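PDB 3I0P: malate dehydrogenase from Entamoeba histolytica, which probably catalyses the NAD-dependent interconversion of malate and oxaloacetate. Local coordinates for residues 167-179 against 300-312. Residues are numbered along the deposited sequence; the frame is centred on the assembly and turned at random.
Sequences AIGIPSDEAFPYC and FKKNVGDINRTLR
Asn308 ND2, on helix 297-312, donates to Glu174 OE1 over 3.0 Å in a bent bond, coming from above the carboxylate plane. Arg312 NH1 makes a salt bridge with the same carboxylate, the guanidinium meeting it at its edge and nearly coplanar with it, though the pair is modelled too close for this geometry to be trusted in detail. Glu174 CG lies beside the backbone N (chi1 -51°), and the chain, extended at chi2, brings the carboxylate to Asn308 and Arg312. Ser172 OG, anti to its own nitrogen (chi1 -179°), accepts from Glu174 N at 3.3 Å, an ST turn just before it. Asp173 meets the edge of the Arg309 guanidinium in a second salt bridge, also modelled too tightly, and Arg309 NH1 holds Asp306 OD1 at 2.7 Å; Lys302 extends this charged network. Pro171 O rests against Val304 CG1 at 3.7 Å, and Ser172 O lies 3.3 Å from Lys301 CD. Deeper in, Ile170 CG2 touches the edge of the Phe300 ring at CZ (3.6 Å) and also Val304 CG2 (3.8 Å); Cys260 of the second subunit packs on Phe300. The loop thus joins antiparallel strands 166-170 and 178-182, at the edge of the mixed sheet within this chain, to helix 297-312, while helix 328-340 adds Glu328, which also binds Arg312, and Tyr331, which meets the Phe176 ring.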
# COMPACT_ATOMS: atom_id res chain seq x y z
N ALA A 167 7.94 -0.86 1.97
CA ALA A 167 8.55 -2.07 1.42
C ALA A 167 7.76 -3.29 1.87
O ALA A 167 7.28 -3.33 3.00
CB ALA A 167 9.99 -2.19 1.84
N ILE A 168 7.61 -4.25 0.96
CA ILE A 168 6.87 -5.48 1.20
C ILE A 168 7.70 -6.65 0.69
O ILE A 168 7.96 -6.75 -0.52
CB ILE A 168 5.51 -5.50 0.48
CG1 ILE A 168 4.67 -4.28 0.87
CG2 ILE A 168 4.75 -6.80 0.75
CD1 ILE A 168 3.71 -3.85 -0.21
N GLY A 169 8.11 -7.53 1.60
CA GLY A 169 8.90 -8.72 1.25
C GLY A 169 8.08 -9.99 1.41
O GLY A 169 7.50 -10.23 2.47
N ILE A 170 8.02 -10.80 0.37
CA ILE A 170 7.20 -12.01 0.39
C ILE A 170 8.01 -13.20 -0.12
O ILE A 170 8.61 -13.14 -1.21
CB ILE A 170 5.91 -11.84 -0.47
CG1 ILE A 170 4.98 -10.80 0.17
CG2 ILE A 170 5.21 -13.19 -0.68
CD1 ILE A 170 3.93 -10.24 -0.74
N PRO A 171 8.05 -14.30 0.67
CA PRO A 171 8.77 -15.50 0.24
C PRO A 171 8.33 -16.00 -1.14
O PRO A 171 7.14 -15.90 -1.49
CB PRO A 171 8.42 -16.52 1.32
CG PRO A 171 8.13 -15.71 2.52
CD PRO A 171 7.47 -14.46 2.01
N SER A 172 9.29 -16.50 -1.91
CA SER A 172 9.06 -16.91 -3.30
C SER A 172 9.76 -18.25 -3.53
O SER A 172 10.66 -18.62 -2.76
CB SER A 172 9.63 -15.85 -4.23
OG SER A 172 9.41 -16.18 -5.59
N ASP A 173 9.37 -18.98 -4.58
CA ASP A 173 10.06 -20.24 -4.89
C ASP A 173 11.11 -20.01 -5.95
O ASP A 173 11.72 -20.96 -6.45
CB ASP A 173 9.09 -21.38 -5.27
CG ASP A 173 8.52 -21.25 -6.68
OD1 ASP A 173 8.61 -20.16 -7.31
OD2 ASP A 173 7.96 -22.25 -7.18
N GLU A 174 11.30 -18.75 -6.30
CA GLU A 174 12.32 -18.34 -7.23
C GLU A 174 13.63 -18.05 -6.49
O GLU A 174 13.72 -18.25 -5.27
CB GLU A 174 11.84 -17.13 -8.01
CG GLU A 174 10.47 -17.33 -8.62
CD GLU A 174 10.05 -16.18 -9.49
OE1 GLU A 174 9.88 -15.05 -8.97
OE2 GLU A 174 9.88 -16.40 -10.72
N ALA A 175 14.65 -17.58 -7.21
CA ALA A 175 15.99 -17.36 -6.65
C ALA A 175 16.06 -16.10 -5.79
O ALA A 175 17.03 -15.88 -5.07
CB ALA A 175 17.03 -17.30 -7.77
N PHE A 176 15.02 -15.27 -5.88
CA PHE A 176 14.88 -14.04 -5.11
C PHE A 176 13.44 -13.95 -4.64
O PHE A 176 12.54 -14.43 -5.33
CB PHE A 176 15.19 -12.83 -6.01
CG PHE A 176 14.41 -12.81 -7.30
CD1 PHE A 176 13.25 -12.06 -7.41
CD2 PHE A 176 14.83 -13.57 -8.39
CE1 PHE A 176 12.52 -12.05 -8.60
CE2 PHE A 176 14.12 -13.57 -9.57
CZ PHE A 176 12.96 -12.81 -9.68
N PRO A 177 13.20 -13.34 -3.46
CA PRO A 177 11.81 -13.14 -3.01
C PRO A 177 11.13 -12.01 -3.77
O PRO A 177 11.81 -11.21 -4.43
CB PRO A 177 11.98 -12.73 -1.55
CG PRO A 177 13.32 -12.11 -1.49
CD PRO A 177 14.17 -12.91 -2.44
N TYR A 178 9.80 -11.96 -3.69
CA TYR A 178 9.09 -10.78 -4.10
C TYR A 178 9.51 -9.69 -3.14
O TYR A 178 9.51 -9.89 -1.92
CB TYR A 178 7.58 -11.02 -4.01
CG TYR A 178 6.70 -9.78 -4.08
CD1 TYR A 178 5.99 -9.47 -5.23
CD2 TYR A 178 6.56 -8.94 -2.98
CE1 TYR A 178 5.18 -8.34 -5.29
CE2 TYR A 178 5.76 -7.81 -3.02
CZ TYR A 178 5.07 -7.52 -4.18
OH TYR A 178 4.27 -6.40 -4.22
N CYS A 179 9.88 -8.53 -3.67
CA CYS A 179 10.21 -7.41 -2.82
C CYS A 179 9.85 -6.10 -3.46
O CYS A 179 10.63 -5.56 -4.27
CB CYS A 179 11.69 -7.40 -2.46
SG CYS A 179 12.07 -6.17 -1.18
N PHE A 300 3.09 -22.33 -0.43
CA PHE A 300 2.93 -20.87 -0.56
C PHE A 300 3.96 -20.24 -1.49
O PHE A 300 3.61 -19.45 -2.37
CB PHE A 300 2.99 -20.20 0.82
CG PHE A 300 3.08 -18.69 0.76
CD1 PHE A 300 1.94 -17.90 0.90
CD2 PHE A 300 4.31 -18.06 0.59
CE1 PHE A 300 2.01 -16.51 0.86
CE2 PHE A 300 4.40 -16.67 0.54
CZ PHE A 300 3.24 -15.89 0.68
N LYS A 301 5.24 -20.58 -1.30
CA LYS A 301 6.30 -20.12 -2.21
C LYS A 301 5.97 -20.44 -3.66
O LYS A 301 6.19 -19.62 -4.55
CB LYS A 301 7.66 -20.71 -1.86
CG LYS A 301 8.29 -20.18 -0.59
CD LYS A 301 9.66 -20.80 -0.45
CE LYS A 301 10.23 -20.58 0.92
NZ LYS A 301 11.68 -20.88 0.90
N LYS A 302 5.45 -21.65 -3.89
CA LYS A 302 5.05 -22.13 -5.20
C LYS A 302 3.93 -21.25 -5.80
O LYS A 302 3.99 -20.86 -6.97
CB LYS A 302 4.61 -23.60 -5.07
CG LYS A 302 3.72 -24.14 -6.18
CD LYS A 302 4.42 -25.22 -7.01
CE LYS A 302 3.42 -25.92 -7.94
NZ LYS A 302 2.88 -25.02 -9.01
N ASN A 303 2.94 -20.92 -4.98
CA ASN A 303 1.83 -20.10 -5.42
C ASN A 303 2.29 -18.69 -5.86
O ASN A 303 1.88 -18.19 -6.92
CB ASN A 303 0.78 -20.05 -4.30
CG ASN A 303 -0.62 -19.69 -4.79
OD1 ASN A 303 -1.60 -19.94 -4.09
ND2 ASN A 303 -0.72 -19.08 -5.97
N VAL A 304 3.17 -18.07 -5.07
CA VAL A 304 3.75 -16.75 -5.38
C VAL A 304 4.52 -16.80 -6.71
O VAL A 304 4.32 -15.94 -7.59
CB VAL A 304 4.65 -16.24 -4.22
CG1 VAL A 304 5.53 -15.07 -4.66
CG2 VAL A 304 3.80 -15.87 -3.01
N GLY A 305 5.37 -17.81 -6.85
CA GLY A 305 6.08 -18.06 -8.10
C GLY A 305 5.14 -18.21 -9.28
O GLY A 305 5.35 -17.60 -10.33
N ASP A 306 4.09 -19.03 -9.11
CA ASP A 306 3.07 -19.18 -10.14
C ASP A 306 2.47 -17.84 -10.56
O ASP A 306 2.23 -17.62 -11.76
CB ASP A 306 1.96 -20.13 -9.68
CG ASP A 306 2.34 -21.59 -9.79
OD1 ASP A 306 3.28 -21.92 -10.55
OD2 ASP A 306 1.69 -22.42 -9.11
N ILE A 307 2.21 -16.96 -9.59
CA ILE A 307 1.69 -15.62 -9.90
C ILE A 307 2.71 -14.85 -10.75
O ILE A 307 2.36 -14.33 -11.82
CB ILE A 307 1.24 -14.84 -8.60
CG1 ILE A 307 -0.15 -15.32 -8.15
CG2 ILE A 307 1.21 -13.32 -8.81
CD1 ILE A 307 -0.39 -15.21 -6.65
N ASN A 308 3.96 -14.81 -10.30
CA ASN A 308 5.06 -14.18 -11.03
C ASN A 308 5.25 -14.74 -12.43
O ASN A 308 5.38 -13.98 -13.40
CB ASN A 308 6.37 -14.30 -10.24
CG ASN A 308 6.42 -13.36 -9.04
OD1 ASN A 308 5.67 -12.39 -8.96
ND2 ASN A 308 7.33 -13.62 -8.11
N ARG A 309 5.26 -16.07 -12.53
CA ARG A 309 5.45 -16.72 -13.83
C ARG A 309 4.32 -16.42 -14.80
O ARG A 309 4.58 -16.18 -15.99
CB ARG A 309 5.64 -18.22 -13.66
CG ARG A 309 6.98 -18.55 -13.08
CD ARG A 309 7.13 -20.03 -12.86
NE ARG A 309 7.74 -20.28 -11.56
CZ ARG A 309 7.08 -20.78 -10.52
NH1 ARG A 309 5.81 -21.12 -10.63
NH2 ARG A 309 7.71 -20.96 -9.38
N THR A 310 3.09 -16.42 -14.29
CA THR A 310 1.92 -16.06 -15.09
C THR A 310 2.04 -14.63 -15.58
O THR A 310 1.81 -14.36 -16.75
CB THR A 310 0.62 -16.24 -14.28
OG1 THR A 310 0.53 -17.59 -13.85
CG2 THR A 310 -0.61 -15.89 -15.13
N LEU A 311 2.40 -13.74 -14.66
CA LEU A 311 2.53 -12.32 -14.98
C LEU A 311 3.53 -12.08 -16.11
O LEU A 311 3.21 -11.41 -17.10
CB LEU A 311 2.89 -11.51 -13.72
CG LEU A 311 1.80 -11.25 -12.67
CD1 LEU A 311 2.41 -10.61 -11.43
CD2 LEU A 311 0.65 -10.39 -13.22
N ARG A 312 4.73 -12.66 -15.97
CA ARG A 312 5.80 -12.52 -16.97
C ARG A 312 5.46 -13.14 -18.33
O ARG A 312 6.00 -12.71 -19.36
CB ARG A 312 7.11 -13.08 -16.43
CG ARG A 312 7.73 -12.21 -15.36
CD ARG A 312 9.09 -12.69 -14.99
NE ARG A 312 9.06 -13.68 -13.92
CZ ARG A 312 9.40 -13.44 -12.67
NH1 ARG A 312 9.35 -14.40 -11.77
NH2 ARG A 312 9.81 -12.24 -12.29